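Local coordinates for protein ORF10 (Moritella marina, PDB 6RIW) that forms the ketosynthase-chain length factor didomain of a polyunsaturated fatty acid synthase, whose ketosynthase part probably condenses acyl units to 3-oxoacyl-[acyl-carrier-protein], at residues Ser518-Lys526 against Thr703-Lys714. Residues are numbered along the deposited sequence; the frame is centred on the assembly and turned at random.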
loop_
_atom_site.group_PDB
_atom_site.type_symbol
_atom_site.label_atom_id
_atom_site.label_comp_id
_atom_site.label_asym_id
_atom_site.label_seq_id
_atom_site.Cartn_x
_atom_site.Cartn_y
_atom_site.Cartn_z
ATOM N N SER A 518 -2.231 25.109 17.084
ATOM C CA SER A 518 -1.067 24.249 16.843
ATOM C C SER A 518 -0.777 24.116 15.354
ATOM O O SER A 518 0.390 24.099 14.938
ATOM C CB SER A 518 -1.275 22.866 17.454
ATOM O OG SER A 518 -1.421 22.958 18.860
ATOM N N LEU A 519 -1.831 24.036 14.530
ATOM C CA LEU A 519 -1.687 23.937 13.088
ATOM C C LEU A 519 -1.394 25.281 12.424
ATOM O O LEU A 519 -1.149 25.308 11.217
ATOM C CB LEU A 519 -2.963 23.326 12.484
ATOM C CG LEU A 519 -3.288 21.888 12.926
ATOM C CD1 LEU A 519 -4.618 21.428 12.295
ATOM C CD2 LEU A 519 -2.153 20.973 12.472
ATOM N N GLN A 520 -1.408 26.379 13.184
ATOM C CA GLN A 520 -1.184 27.727 12.647
ATOM C C GLN A 520 -2.183 28.061 11.539
ATOM O O GLN A 520 -1.852 28.700 10.536
ATOM C CB GLN A 520 0.259 27.885 12.173
ATOM C CG GLN A 520 1.218 27.591 13.308
ATOM C CD GLN A 520 2.661 27.782 12.921
ATOM O OE1 GLN A 520 2.996 27.879 11.738
ATOM N NE2 GLN A 520 3.531 27.828 13.919
ATOM N N LEU A 521 -3.427 27.654 11.744
ATOM C CA LEU A 521 -4.519 27.904 10.806
ATOM C C LEU A 521 -5.531 28.849 11.438
ATOM O O LEU A 521 -6.035 28.581 12.542
ATOM C CB LEU A 521 -5.229 26.590 10.439
ATOM C CG LEU A 521 -4.518 25.599 9.505
ATOM C CD1 LEU A 521 -5.289 24.280 9.436
ATOM C CD2 LEU A 521 -4.386 26.219 8.117
ATOM N N ARG A 522 -5.872 29.921 10.718
ATOM C CA ARG A 522 -6.967 30.773 11.166
ATOM C C ARG A 522 -8.324 30.139 10.904
ATOM O O ARG A 522 -9.280 30.389 11.646
ATOM C CB ARG A 522 -6.879 32.138 10.474
ATOM C CG ARG A 522 -5.456 32.681 10.355
ATOM C CD ARG A 522 -5.443 34.170 9.989
ATOM N NE ARG A 522 -5.862 35.012 11.112
ATOM C CZ ARG A 522 -5.036 35.554 12.007
ATOM N NH1 ARG A 522 -3.725 35.358 11.922
ATOM N NH2 ARG A 522 -5.527 36.302 12.990
ATOM N N LYS A 523 -8.425 29.312 9.866
ATOM C CA LYS A 523 -9.675 28.673 9.483
ATOM C C LYS A 523 -9.315 27.389 8.756
ATOM O O LYS A 523 -8.174 27.216 8.319
ATOM C CB LYS A 523 -10.522 29.588 8.571
ATOM C CG LYS A 523 -9.817 29.950 7.250
ATOM C CD LYS A 523 -10.680 30.853 6.360
ATOM C CE LYS A 523 -11.954 30.142 5.903
ATOM N NZ LYS A 523 -11.635 29.327 4.713
ATOM N N ALA A 524 -10.273 26.482 8.635
ATOM C CA ALA A 524 -10.062 25.372 7.713
ATOM C C ALA A 524 -10.001 25.952 6.298
ATOM O O ALA A 524 -10.814 26.829 5.966
ATOM C CB ALA A 524 -11.186 24.340 7.820
ATOM N N PRO A 525 -9.031 25.552 5.465
ATOM C CA PRO A 525 -8.885 26.193 4.150
ATOM C C PRO A 525 -10.122 25.996 3.303
ATOM O O PRO A 525 -10.791 24.972 3.372
ATOM C CB PRO A 525 -7.671 25.483 3.522
ATOM C CG PRO A 525 -6.924 24.910 4.655
ATOM C CD PRO A 525 -7.949 24.584 5.734
ATOM N N LYS A 526 -10.408 26.985 2.466
ATOM C CA LYS A 526 -11.381 26.753 1.421
ATOM C C LYS A 526 -10.754 25.793 0.411
ATOM O O LYS A 526 -9.590 25.967 0.048
ATOM C CB LYS A 526 -11.750 28.084 0.769
ATOM C CG LYS A 526 -12.887 27.949 -0.228
ATOM C CD LYS A 526 -13.524 29.310 -0.495
ATOM C CE LYS A 526 -14.484 29.234 -1.678
ATOM N NZ LYS A 526 -14.767 30.617 -2.162
ATOM N N THR A 703 -2.805 18.625 8.001
ATOM C CA THR A 703 -1.716 18.605 8.981
ATOM C C THR A 703 -0.403 18.123 8.370
ATOM O O THR A 703 0.649 18.757 8.533
ATOM C CB THR A 703 -2.105 17.681 10.144
ATOM O OG1 THR A 703 -3.274 18.188 10.784
ATOM C CG2 THR A 703 -0.974 17.587 11.172
ATOM N N LEU A 704 -0.447 16.993 7.670
ATOM C CA LEU A 704 0.760 16.435 7.066
ATOM C C LEU A 704 1.366 17.382 6.033
ATOM O O LEU A 704 2.577 17.646 6.046
ATOM C CB LEU A 704 0.429 15.079 6.422
ATOM C CG LEU A 704 1.560 14.465 5.585
ATOM C CD1 LEU A 704 2.819 14.275 6.457
ATOM C CD2 LEU A 704 1.126 13.142 4.959
ATOM N N ARG A 705 0.552 17.860 5.081
ATOM C CA ARG A 705 1.137 18.592 3.968
ATOM C C ARG A 705 1.595 19.971 4.378
ATOM O O ARG A 705 2.525 20.498 3.759
ATOM C CB ARG A 705 0.140 18.680 2.801
ATOM C CG ARG A 705 -0.383 17.282 2.367
ATOM C CD ARG A 705 0.741 16.362 1.885
ATOM N NE ARG A 705 0.225 15.020 1.574
ATOM C CZ ARG A 705 0.935 14.043 1.013
ATOM N NH1 ARG A 705 2.214 14.234 0.664
ATOM N NH2 ARG A 705 0.357 12.861 0.796
ATOM N N GLN A 706 1.023 20.533 5.445
ATOM C CA GLN A 706 1.563 21.783 5.986
ATOM C C GLN A 706 3.029 21.662 6.381
ATOM O O GLN A 706 3.733 22.677 6.426
ATOM C CB GLN A 706 0.759 22.230 7.213
ATOM C CG GLN A 706 -0.480 23.035 6.872
ATOM C CD GLN A 706 -0.867 23.936 8.021
ATOM O OE1 GLN A 706 -1.055 25.130 7.829
ATOM N NE2 GLN A 706 -0.941 23.372 9.248
ATOM N N HIS A 707 3.497 20.454 6.725
ATOM C CA HIS A 707 4.910 20.265 7.046
ATOM C C HIS A 707 5.824 20.490 5.849
ATOM O O HIS A 707 7.013 20.734 6.051
ATOM C CB HIS A 707 5.189 18.856 7.609
ATOM C CG HIS A 707 4.463 18.555 8.881
ATOM N ND1 HIS A 707 4.506 19.392 9.972
ATOM C CD2 HIS A 707 3.662 17.515 9.234
ATOM C CE1 HIS A 707 3.771 18.883 10.947
ATOM N NE2 HIS A 707 3.235 17.751 10.523
ATOM N N TYR A 708 5.289 20.474 4.618
ATOM C CA TYR A 708 6.092 20.639 3.408
ATOM C C TYR A 708 5.957 22.005 2.760
ATOM O O TYR A 708 6.838 22.392 1.978
ATOM C CB TYR A 708 5.731 19.545 2.389
ATOM C CG TYR A 708 5.982 18.179 2.988
ATOM C CD1 TYR A 708 7.278 17.678 3.110
ATOM C CD2 TYR A 708 4.930 17.413 3.472
ATOM C CE1 TYR A 708 7.519 16.405 3.698
ATOM C CE2 TYR A 708 5.152 16.156 4.045
ATOM C CZ TYR A 708 6.444 15.663 4.160
ATOM O OH TYR A 708 6.617 14.414 4.726
ATOM N N GLY A 709 4.907 22.742 3.079
ATOM C CA GLY A 709 4.738 24.088 2.580
ATOM C C GLY A 709 3.379 24.641 2.964
ATOM O O GLY A 709 2.458 23.888 3.298
ATOM N N PRO A 710 3.213 25.966 2.881
ATOM C CA PRO A 710 1.965 26.595 3.342
ATOM C C PRO A 710 0.783 26.330 2.416
ATOM O O PRO A 710 0.903 26.399 1.188
ATOM C CB PRO A 710 2.309 28.098 3.367
ATOM C CG PRO A 710 3.471 28.238 2.420
ATOM C CD PRO A 710 4.229 26.939 2.472
ATOM N N VAL A 711 -0.381 26.054 3.039
ATOM C CA VAL A 711 -1.648 25.850 2.344
ATOM C C VAL A 711 -2.269 27.204 2.025
ATOM O O VAL A 711 -2.001 28.210 2.693
ATOM C CB VAL A 711 -2.594 24.979 3.199
ATOM C CG1 VAL A 711 -3.098 25.727 4.442
ATOM C CG2 VAL A 711 -3.775 24.436 2.371
ATOM N N ASN A 712 -3.090 27.238 0.984
ATOM C CA ASN A 712 -3.856 28.431 0.607
ATOM C C ASN A 712 -5.163 28.419 1.395
ATOM O O ASN A 712 -6.088 27.672 1.078
ATOM C CB ASN A 712 -4.097 28.430 -0.904
ATOM C CG ASN A 712 -4.724 29.738 -1.411
ATOM O OD1 ASN A 712 -5.455 30.408 -0.689
ATOM N ND2 ASN A 712 -4.442 30.088 -2.667
ATOM N N GLU A 713 -5.241 29.238 2.451
ATOM C CA GLU A 713 -6.427 29.192 3.301
ATOM C C GLU A 713 -7.656 29.747 2.591
ATOM O O GLU A 713 -8.784 29.356 2.904
ATOM C CB GLU A 713 -6.172 29.975 4.589
ATOM C CG GLU A 713 -5.966 29.105 5.784
ATOM C CD GLU A 713 -5.500 29.907 6.985
ATOM O OE1 GLU A 713 -4.305 30.261 7.039
ATOM O OE2 GLU A 713 -6.336 30.183 7.866
ATOM N N LYS A 714 -7.462 30.644 1.631
ATOM C CA LYS A 714 -8.594 31.292 0.982
ATOM C C LYS A 714 -9.111 30.514 -0.214
ATOM O O LYS A 714 -10.216 30.803 -0.696
ATOM C CB LYS A 714 -8.198 32.718 0.566
ATOM C CG LYS A 714 -8.202 33.706 1.730
ATOM C CD LYS A 714 -9.189 33.275 2.835
ATOM C CE LYS A 714 -9.139 34.163 4.078
ATOM N NZ LYS A 714 -10.504 34.368 4.689
HETATM O O HOH W 1 -0.692 27.494 8.545
HETATM O O HOH W 2 -7.034 25.567 -0.394
#
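Leu519, at the end of helix 513-519, lays CD2 against Thr703, 3.4 Å from OG1, a hydroxyl whose hydrogen bond goes to Ile699 O one turn back. Its carbonyl takes the amide of Gln706: NE2 lies 2.8 Å from Leu519 O, on a lone pair, and the bond is fairly straight (161°). Gln520 closes the helix in a Schellman motif, and a water lies close to both its carbonyl and Gln706 OE1, and may bridge them. Leu521 CD2 touches Gln706 OE1 and Val711 CG1, 3.9 Å from the latter. Beyond it, Glu713 reaches in with its chain extended beyond CG; its OE2 accepts Lys523 N at 3.0 Å and, weakly, Arg522 N. Lys523 folds back through bends at chi3 (-64°) and chi4 (-84°), bringing NZ to Ala524 O at 2.9 Å and to a salt bridge with Glu500. The Pro525 ring rests on Val711, both touching Val741 of strand 741-752. Lys526 N then bonds to Glu713 O at 2.9 Å. Glu713 thus binds main chain through both its carboxylate and its carbonyl, and with the Gln706 amide ties this loop of the second ketosynthase-like domain to the end of helix 699-706 and to the chain beyond it.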